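Local coordinates for intergenic-region protein (Escherichia coli CFT073, PDB 2WJ9) that probably blocks restriction enzymes and so protects incoming DNA, acting as an antirestriction protein that forms a dimer, at residues 42-47 / 97-102; 67-72 / 145-150; 82-87 / 117-122. All coordinates share one frame; numbering follows the deposited sequence.

Contact 1. Residues 42-47 / 97-102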
loop_
_atom_site.group_PDB
_atom_site.type_symbol
_atom_site.label_atom_id
_atom_site.label_comp_id
_atom_site.label_asym_id
_atom_site.label_seq_id
_atom_site.Cartn_x
_atom_site.Cartn_y
_atom_site.Cartn_z
ATOM N N GLY B 42 -3.208 -9.751 -4.431
ATOM C CA GLY B 42 -3.922 -9.577 -5.699
ATOM C C GLY B 42 -5.121 -8.633 -5.612
ATOM O O GLY B 42 -5.125 -7.679 -4.819
ATOM N N LEU B 43 -6.127 -8.891 -6.450
ATOM C CA LEU B 43 -7.339 -8.057 -6.528
ATOM C C LEU B 43 -8.352 -8.447 -5.440
ATOM O O LEU B 43 -8.611 -9.630 -5.243
ATOM C CB LEU B 43 -7.985 -8.198 -7.913
ATOM C CG LEU B 43 -7.137 -7.785 -9.128
ATOM C CD1 LEU B 43 -7.822 -8.157 -10.436
ATOM C CD2 LEU B 43 -6.819 -6.282 -9.093
ATOM N N GLN B 44 -8.945 -7.455 -4.770
ATOM C CA GLN B 44 -9.859 -7.701 -3.639
ATOM C C GLN B 44 -10.918 -6.605 -3.482
ATOM O O GLN B 44 -10.586 -5.419 -3.509
ATOM C CB GLN B 44 -9.066 -7.812 -2.329
ATOM C CG GLN B 44 -9.936 -7.783 -1.053
ATOM C CD GLN B 44 -9.128 -7.728 0.234
ATOM O OE1 GLN B 44 -8.022 -7.181 0.277
ATOM N NE2 GLN B 44 -9.700 -8.274 1.305
ATOM N N GLN B 45 -12.175 -7.012 -3.272
ATOM C CA GLN B 45 -13.258 -6.063 -2.971
ATOM C C GLN B 45 -13.101 -5.547 -1.548
ATOM O O GLN B 45 -13.180 -6.323 -0.589
ATOM C CB GLN B 45 -14.645 -6.708 -3.112
ATOM C CG GLN B 45 -15.814 -5.814 -2.645
ATOM C CD GLN B 45 -15.912 -4.509 -3.418
ATOM O OE1 GLN B 45 -15.901 -3.420 -2.841
ATOM N NE2 GLN B 45 -15.980 -4.615 -4.726
ATOM N N LEU B 46 -12.918 -4.238 -1.419
ATOM C CA LEU B 46 -12.673 -3.615 -0.119
ATOM C C LEU B 46 -13.979 -3.071 0.480
ATOM O O LEU B 46 -14.842 -2.530 -0.234
ATOM C CB LEU B 46 -11.593 -2.531 -0.236
ATOM C CG LEU B 46 -10.242 -3.045 -0.753
ATOM C CD1 LEU B 46 -9.269 -1.898 -1.000
ATOM C CD2 LEU B 46 -9.602 -4.080 0.192
ATOM N N VAL B 47 -14.122 -3.242 1.793
ATOM C CA VAL B 47 -15.345 -2.885 2.510
ATOM C C VAL B 47 -14.979 -2.246 3.849
ATOM O O VAL B 47 -14.108 -2.756 4.558
ATOM C CB VAL B 47 -16.234 -4.122 2.758
ATOM C CG1 VAL B 47 -17.429 -3.773 3.645
ATOM C CG2 VAL B 47 -16.701 -4.718 1.428
ATOM N N THR B 97 -13.143 0.283 10.239
ATOM C CA THR B 97 -12.093 -0.670 9.851
ATOM C C THR B 97 -12.296 -1.145 8.405
ATOM O O THR B 97 -13.426 -1.153 7.909
ATOM C CB THR B 97 -12.038 -1.904 10.803
ATOM O OG1 THR B 97 -13.272 -2.645 10.766
ATOM C CG2 THR B 97 -11.747 -1.458 12.237
ATOM N N LEU B 98 -11.195 -1.528 7.750
ATOM C CA LEU B 98 -11.210 -2.040 6.372
ATOM C C LEU B 98 -10.786 -3.519 6.396
ATOM O O LEU B 98 -9.999 -3.917 7.248
ATOM C CB LEU B 98 -10.270 -1.211 5.470
ATOM C CG LEU B 98 -10.704 0.220 5.062
ATOM C CD1 LEU B 98 -9.509 1.033 4.597
ATOM C CD2 LEU B 98 -11.795 0.204 3.993
ATOM N N ASN B 99 -11.292 -4.312 5.457
ATOM C CA ASN B 99 -10.975 -5.761 5.400
ATOM C C ASN B 99 -9.595 -6.103 4.800
ATOM O O ASN B 99 -9.277 -7.295 4.592
ATOM C CB ASN B 99 -12.086 -6.534 4.679
ATOM C CG ASN B 99 -12.306 -6.069 3.246
ATOM O OD1 ASN B 99 -11.945 -4.953 2.884
ATOM N ND2 ASN B 99 -12.914 -6.921 2.429
ATOM N N ASN B 100 -8.803 -5.073 4.492
ATOM C CA ASN B 100 -7.384 -5.244 4.154
ATOM C C ASN B 100 -6.442 -4.871 5.314
ATOM O O ASN B 100 -5.227 -4.836 5.137
ATOM C CB ASN B 100 -7.021 -4.456 2.895
ATOM C CG ASN B 100 -7.166 -2.943 3.073
ATOM O OD1 ASN B 100 -7.639 -2.461 4.113
ATOM N ND2 ASN B 100 -6.750 -2.193 2.054
ATOM N N GLY B 101 -7.016 -4.605 6.486
ATOM C CA GLY B 101 -6.272 -4.186 7.680
ATOM C C GLY B 101 -6.213 -2.682 7.915
ATOM O O GLY B 101 -5.680 -2.229 8.923
ATOM N N GLY B 102 -6.774 -1.910 6.994
ATOM C CA GLY B 102 -6.795 -0.454 7.130
ATOM C C GLY B 102 -7.817 0.030 8.134
ATOM O O GLY B 102 -8.607 -0.746 8.674
#
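N99 holds the backbone of 45-47 with both ends of its amide. ND2 gives a nearly straight bond (170°) to Q45 O at 3.1 Å, lying in both the carbonyl plane and the amide plane. OD1 takes the N-H of V47 at 3.0 Å, that donor standing well above the carbonyl plane. CG of N99 sits between its own backbone N and carbonyl carbon (chi1 60°), on the side of 45-47.

The tight side is the one with L46 and N100, both buried. CD2 of L46 rests 3.7 Å from N99 OD1 and 3.8 Å from CB of N100, and the leucine also meets D165 and Y166 of helix 154-168. N100 ND2 is hydrogen-bonded to the carbonyl of R162 in that helix. The outer side is slacker: the side chain of V47 is exposed, its carbonyl takes only a weak bond from N99 N at 3.3 Å, and the extended Q44 comes tip to tip with N99 for a weak NE2 bond to N99 O at 3.5 Å.

N100 OD1 accepts from G102 N at 3.1 Å, an Asx turn. With the type I turn from L98 to G101, the positive phi of G101 and the L98 N to G102 O bond, this is a 3:5 beta hairpin with a G1 bulge, joining strands 93-98 and 103-107.

Contact 2. Residues 67-72 / 145-150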
loop_
_atom_site.group_PDB
_atom_site.type_symbol
_atom_site.label_atom_id
_atom_site.label_comp_id
_atom_site.label_asym_id
_atom_site.label_seq_id
_atom_site.Cartn_x
_atom_site.Cartn_y
_atom_site.Cartn_z
ATOM N N ILE B 67 2.904 3.347 16.167
ATOM C CA ILE B 67 3.329 4.545 15.444
ATOM C C ILE B 67 3.557 5.700 16.417
ATOM O O ILE B 67 2.702 5.976 17.254
ATOM C CB ILE B 67 2.262 4.960 14.390
ATOM C CG1 ILE B 67 2.061 3.836 13.352
ATOM C CG2 ILE B 67 2.648 6.296 13.712
ATOM C CD1 ILE B 67 0.754 3.950 12.547
ATOM N N PRO B 68 4.702 6.404 16.301
ATOM C CA PRO B 68 4.920 7.543 17.198
ATOM C C PRO B 68 3.803 8.583 17.110
ATOM O O PRO B 68 3.322 8.884 16.020
ATOM C CB PRO B 68 6.250 8.129 16.705
ATOM C CG PRO B 68 6.953 6.959 16.075
ATOM C CD PRO B 68 5.847 6.203 15.393
ATOM N N GLN B 69 3.387 9.094 18.264
ATOM C CA GLN B 69 2.330 10.113 18.356
ATOM C C GLN B 69 0.948 9.664 17.870
ATOM O O GLN B 69 0.157 10.483 17.401
ATOM C CB GLN B 69 2.744 11.406 17.633
ATOM C CG GLN B 69 3.973 12.057 18.215
ATOM C CD GLN B 69 4.121 13.474 17.738
ATOM O OE1 GLN B 69 4.854 13.744 16.791
ATOM N NE2 GLN B 69 3.386 14.382 18.361
ATOM N N TRP B 70 0.630 8.380 18.032
ATOM C CA TRP B 70 -0.672 7.862 17.586
ATOM C C TRP B 70 -1.848 8.574 18.262
ATOM O O TRP B 70 -2.920 8.682 17.678
ATOM C CB TRP B 70 -0.796 6.326 17.742
ATOM C CG TRP B 70 -0.564 5.794 19.121
ATOM C CD1 TRP B 70 0.587 5.228 19.588
ATOM C CD2 TRP B 70 -1.504 5.749 20.213
ATOM N NE1 TRP B 70 0.435 4.860 20.902
ATOM C CE2 TRP B 70 -0.837 5.165 21.312
ATOM C CE3 TRP B 70 -2.833 6.155 20.375
ATOM C CZ2 TRP B 70 -1.458 4.971 22.545
ATOM C CZ3 TRP B 70 -3.444 5.973 21.605
ATOM C CH2 TRP B 70 -2.755 5.394 22.675
ATOM N N VAL B 71 -1.657 9.061 19.485
ATOM C CA VAL B 71 -2.750 9.696 20.222
ATOM C C VAL B 71 -3.122 11.042 19.584
ATOM O O VAL B 71 -4.212 11.561 19.827
ATOM C CB VAL B 71 -2.405 9.876 21.715
ATOM C CG1 VAL B 71 -1.373 10.972 21.891
ATOM C CG2 VAL B 71 -3.668 10.169 22.527
ATOM N N THR B 72 -2.219 11.580 18.761
ATOM C CA THR B 72 -2.445 12.861 18.068
ATOM C C THR B 72 -3.110 12.721 16.692
ATOM O O THR B 72 -3.484 13.731 16.074
ATOM C CB THR B 72 -1.116 13.655 17.862
ATOM O OG1 THR B 72 -0.349 13.065 16.800
ATOM C CG2 THR B 72 -0.298 13.701 19.138
ATOM N N SER B 145 -0.097 10.155 5.122
ATOM C CA SER B 145 1.062 10.370 4.255
ATOM C C SER B 145 2.055 11.352 4.888
ATOM O O SER B 145 3.260 11.109 4.891
ATOM C CB SER B 145 0.629 10.847 2.863
ATOM O OG SER B 145 -0.280 11.936 2.926
ATOM N N HIS B 146 1.542 12.458 5.425
ATOM C CA HIS B 146 2.372 13.430 6.119
ATOM C C HIS B 146 3.089 12.793 7.311
ATOM O O HIS B 146 4.295 12.944 7.485
ATOM C CB HIS B 146 1.516 14.629 6.559
ATOM C CG HIS B 146 2.300 15.767 7.131
ATOM N ND1 HIS B 146 2.695 15.814 8.453
ATOM C CD2 HIS B 146 2.722 16.927 6.571
ATOM C CE1 HIS B 146 3.348 16.941 8.671
ATOM N NE2 HIS B 146 3.378 17.635 7.548
ATOM N N HIS B 147 2.346 12.026 8.109
ATOM C CA HIS B 147 2.905 11.495 9.346
ATOM C C HIS B 147 3.907 10.355 9.077
ATOM O O HIS B 147 4.885 10.193 9.815
ATOM C CB HIS B 147 1.777 11.033 10.273
ATOM C CG HIS B 147 2.163 10.990 11.721
ATOM N ND1 HIS B 147 2.614 12.097 12.407
ATOM C CD2 HIS B 147 2.156 9.973 12.616
ATOM C CE1 HIS B 147 2.874 11.763 13.659
ATOM N NE2 HIS B 147 2.603 10.477 13.812
ATOM N N ALA B 148 3.673 9.592 8.008
ATOM C CA ALA B 148 4.647 8.590 7.553
ATOM C C ALA B 148 5.989 9.246 7.184
ATOM O O ALA B 148 7.063 8.744 7.537
ATOM C CB ALA B 148 4.094 7.802 6.363
ATOM N N CYS B 149 5.925 10.381 6.500
ATOM C CA CYS B 149 7.147 11.081 6.097
ATOM C C CYS B 149 7.883 11.719 7.284
ATOM O O CYS B 149 9.112 11.782 7.290
ATOM C CB CYS B 149 6.863 12.134 5.030
ATOM S SG CYS B 149 6.236 11.461 3.488
ATOM N N ARG B 150 7.136 12.185 8.279
ATOM C CA ARG B 150 7.741 12.755 9.480
ATOM C C ARG B 150 8.406 11.687 10.362
ATOM O O ARG B 150 9.514 11.884 10.847
ATOM C CB ARG B 150 6.705 13.541 10.293
ATOM C CG ARG B 150 7.243 14.043 11.623
ATOM C CD ARG B 150 6.264 14.927 12.354
ATOM N NE ARG B 150 6.776 15.267 13.676
ATOM C CZ ARG B 150 6.177 16.080 14.545
ATOM N NH1 ARG B 150 5.033 16.663 14.237
ATOM N NH2 ARG B 150 6.727 16.314 15.727
#
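This is a side-chain-to-backbone contact: H147, on helix 132-151, reaches across to the turn of P68 and Q69 in the loop between helices 59-64 and 73-84. The backbones stay well apart, the nearest CA atoms, such as those of P68 and H147, being 9.0 Å from each other, so the imidazole spans most of the gap. CG, anti to the backbone N (chi1 -157°), points out from the helix, and the ring meets the turn with its edge. NE2 donates to P68 O at 2.8 Å and 165°; the oxygen lies close to the ring plane, and the donor is tilted only slightly from the carbonyl plane.

A type II beta turn presents this acceptor. It runs from I67 to W70, with P68 at its second position and Q69, at positive phi, at its third. In this turn the peptide between those two is flipped relative to type I, and here that turns the P68 carbonyl toward the helix. The turn's own closing bond, W70 N to I67 O, is weak.

Carbon atoms meet the same ring edge near the bond. CG2 of I67 lies 3.9 Å from CD2 of H147, and CB of Q69 lies 3.9 Å from its NE2. L73 and R76 of helix 73-84 also touch the histidine. Just downstream, Q69 O is gripped twice by T72, from its N at 2.9 Å and from OG1 at 2.7 Å. R150, exposed and extended, presents one guanidinium face to the end of Q69, the two flat groups turned 76° apart. One residue before it, C149 is disulfide-bonded to C37 of the second subunit.

Contact 3. Residues 82-87 / 117-122. With SO4 (sulfate ion), chain H.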
loop_
_atom_site.group_PDB
_atom_site.type_symbol
_atom_site.label_atom_id
_atom_site.label_comp_id
_atom_site.label_asym_id
_atom_site.label_seq_id
_atom_site.Cartn_x
_atom_site.Cartn_y
_atom_site.Cartn_z
ATOM N N ASP B 82 -10.165 21.001 8.671
ATOM C CA ASP B 82 -10.300 22.460 8.791
ATOM C C ASP B 82 -9.529 23.231 7.723
ATOM O O ASP B 82 -9.978 24.291 7.301
ATOM C CB ASP B 82 -9.824 22.963 10.155
ATOM C CG ASP B 82 -10.813 22.688 11.269
ATOM O OD1 ASP B 82 -11.987 22.359 10.996
ATOM O OD2 ASP B 82 -10.403 22.821 12.433
ATOM N N ARG B 83 -8.365 22.729 7.319
ATOM C CA ARG B 83 -7.598 23.368 6.239
ATOM C C ARG B 83 -8.310 23.226 4.898
ATOM O O ARG B 83 -8.333 24.164 4.101
ATOM C CB ARG B 83 -6.202 22.762 6.101
ATOM C CG ARG B 83 -5.204 23.256 7.103
ATOM C CD ARG B 83 -3.856 22.556 6.932
ATOM N NE ARG B 83 -3.137 22.607 8.199
ATOM C CZ ARG B 83 -2.912 21.575 9.006
ATOM N NH1 ARG B 83 -3.291 20.340 8.683
ATOM N NH2 ARG B 83 -2.272 21.786 10.152
ATOM N N LEU B 84 -8.872 22.043 4.657
ATOM C CA LEU B 84 -9.481 21.721 3.365
ATOM C C LEU B 84 -10.865 22.343 3.181
ATOM O O LEU B 84 -11.230 22.701 2.063
ATOM C CB LEU B 84 -9.564 20.205 3.173
ATOM C CG LEU B 84 -8.211 19.485 3.101
ATOM C CD1 LEU B 84 -8.394 17.964 3.022
ATOM C CD2 LEU B 84 -7.366 20.016 1.934
ATOM N N CYS B 85 -11.626 22.468 4.266
ATOM C CA CYS B 85 -13.018 22.917 4.180
ATOM C C CYS B 85 -13.120 24.392 3.785
ATOM O O CYS B 85 -12.509 25.248 4.414
ATOM C CB CYS B 85 -13.744 22.686 5.505
ATOM S SG CYS B 85 -15.531 23.024 5.449
ATOM N N GLU B 86 -13.916 24.668 2.753
ATOM C CA GLU B 86 -14.076 26.019 2.210
ATOM C C GLU B 86 -14.913 26.923 3.115
ATOM O O GLU B 86 -14.532 28.069 3.381
ATOM C CB GLU B 86 -14.706 25.932 0.819
ATOM C CG GLU B 86 -14.995 27.264 0.143
ATOM C CD GLU B 86 -15.326 27.091 -1.328
ATOM O OE1 GLU B 86 -14.484 26.528 -2.057
ATOM O OE2 GLU B 86 -16.427 27.509 -1.753
ATOM N N ASN B 87 -16.058 26.417 3.568
ATOM C CA ASN B 87 -16.940 27.181 4.461
ATOM C C ASN B 87 -17.310 26.354 5.695
ATOM O O ASN B 87 -16.497 26.237 6.606
ATOM C CB ASN B 87 -18.182 27.693 3.711
ATOM C CG ASN B 87 -17.904 28.951 2.895
ATOM O OD1 ASN B 87 -17.233 29.878 3.359
ATOM N ND2 ASN B 87 -18.443 28.996 1.679
ATOM N N TRP B 117 -20.034 18.649 0.481
ATOM C CA TRP B 117 -19.076 19.660 0.943
ATOM C C TRP B 117 -18.132 20.095 -0.176
ATOM O O TRP B 117 -17.755 19.296 -1.029
ATOM C CB TRP B 117 -18.222 19.133 2.101
ATOM C CG TRP B 117 -18.954 18.830 3.377
ATOM C CD1 TRP B 117 -20.227 19.197 3.718
ATOM C CD2 TRP B 117 -18.426 18.120 4.503
ATOM N NE1 TRP B 117 -20.528 18.740 4.983
ATOM C CE2 TRP B 117 -19.438 18.076 5.486
ATOM C CE3 TRP B 117 -17.198 17.503 4.769
ATOM C CZ2 TRP B 117 -19.256 17.438 6.719
ATOM C CZ3 TRP B 117 -17.016 16.871 5.996
ATOM C CH2 TRP B 117 -18.040 16.841 6.952
ATOM N N VAL B 118 -17.738 21.364 -0.151
ATOM C CA VAL B 118 -16.710 21.877 -1.055
ATOM C C VAL B 118 -15.387 22.036 -0.312
ATOM O O VAL B 118 -15.330 22.692 0.733
ATOM C CB VAL B 118 -17.106 23.244 -1.644
ATOM C CG1 VAL B 118 -16.021 23.745 -2.602
ATOM C CG2 VAL B 118 -18.454 23.151 -2.350
ATOM N N LEU B 119 -14.335 21.423 -0.855
ATOM C CA LEU B 119 -12.996 21.474 -0.274
ATOM C C LEU B 119 -12.048 22.217 -1.208
ATOM O O LEU B 119 -12.253 22.229 -2.422
ATOM C CB LEU B 119 -12.461 20.058 -0.026
ATOM C CG LEU B 119 -13.011 19.303 1.191
ATOM C CD1 LEU B 119 -14.502 19.063 1.081
ATOM C CD2 LEU B 119 -12.269 17.981 1.368
ATOM N N PHE B 120 -11.019 22.834 -0.631
ATOM C CA PHE B 120 -9.967 23.508 -1.397
ATOM C C PHE B 120 -8.603 23.262 -0.758
ATOM O O PHE B 120 -8.408 23.538 0.426
ATOM C CB PHE B 120 -10.225 25.012 -1.488
ATOM C CG PHE B 120 -9.098 25.784 -2.134
ATOM C CD1 PHE B 120 -8.866 25.689 -3.500
ATOM C CD2 PHE B 120 -8.256 26.585 -1.371
ATOM C CE1 PHE B 120 -7.822 26.396 -4.104
ATOM C CE2 PHE B 120 -7.209 27.291 -1.965
ATOM C CZ PHE B 120 -6.993 27.193 -3.333
ATOM N N ASN B 121 -7.669 22.746 -1.553
ATOM C CA ASN B 121 -6.296 22.516 -1.114
ATOM C C ASN B 121 -5.364 23.576 -1.712
ATOM O O ASN B 121 -5.125 23.596 -2.917
ATOM C CB ASN B 121 -5.844 21.115 -1.528
ATOM C CG ASN B 121 -4.483 20.728 -0.949
ATOM O OD1 ASN B 121 -3.788 21.543 -0.342
ATOM N ND2 ASN B 121 -4.102 19.475 -1.142
ATOM N N ALA B 122 -4.833 24.441 -0.853
ATOM C CA ALA B 122 -3.891 25.483 -1.278
ATOM C C ALA B 122 -2.542 24.956 -1.793
ATOM O O ALA B 122 -1.879 25.641 -2.579
ATOM C CB ALA B 122 -3.669 26.494 -0.143
HETATM S S SO4 H . 0.161 18.926 11.187
HETATM O O1 SO4 H . 0.176 18.959 9.722
HETATM O O2 SO4 H . -0.561 20.091 11.692
HETATM O O3 SO4 H . -0.510 17.664 11.544
HETATM O O4 SO4 H . 1.543 18.990 11.686
HETATM O O HOH W 1 -6.072 24.391 1.989
HETATM O O HOH W 2 -9.711 25.679 2.134
#
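L84 O receives F120 N at 2.7 Å and 167°, the donor lying in the carbonyl plane, and the CA-H of L119 makes a bent contact with it, CA 3.2 Å from L84 O. On the other side of the C85–L119 pair, E86 N donates to V118 O at 3.2 Å. These two bonds bracket C85 and L119 as a non-hydrogen-bonded antiparallel pair, a single bridge between the end of helix 73-84 and strand 117-121. C85 is where the chain leaves helical geometry, and its SG is disulfide-bonded to C89.

On the buried side, CB of L84 packs on CD2 of L119 at 3.9 Å. CD2 of L84 meets CB of N121, the two side chains running side by side and pointing the same way; the N121 amide goes on to the carbonyl of I179 and the N of M123. On the other side of the strand the extended E86, with CG anti to its backbone N (chi1 177°), lies alongside V118 and brings OE1 to 3.2 Å from CG1.

R83 turns from the strand, and its NH2 donates to sulfate O2 at 2.9 Å. R76 binds the same sulfate, so the two arginines would make a locally positive spot, though the ion probably comes from the crystallisation liquor. Water 1 fills in where the chains diverge: it donates to R83 O and F120 O and accepts from A122 N. Main-chain bonds and this water thus tie helix end to strand, flanked by the salt bridge of E86 to R127, which also makes a cation-pi contact with F120.

The segments come along the chain as 42-47, 67-72, 82-87, 97-102, 117-122 and 145-150, so contact 1 interleaves with the other two, while contact 3 is nested within the loop that contact 2 closes. Helix 73-84 joins contacts 2 and 3: the loop of contact 2 leads into it and contact 3 holds its far end, their centres 22 Å apart. Contacts 1 and 3 lie on opposite sides of the chain's centre, about 17 Å apart at their nearest atoms, on separate antiparallel sheets. Helix 154-168 touches contacts 1 and 2, and both also reach the second subunit, which leaves contact 3 away from the dimer interface.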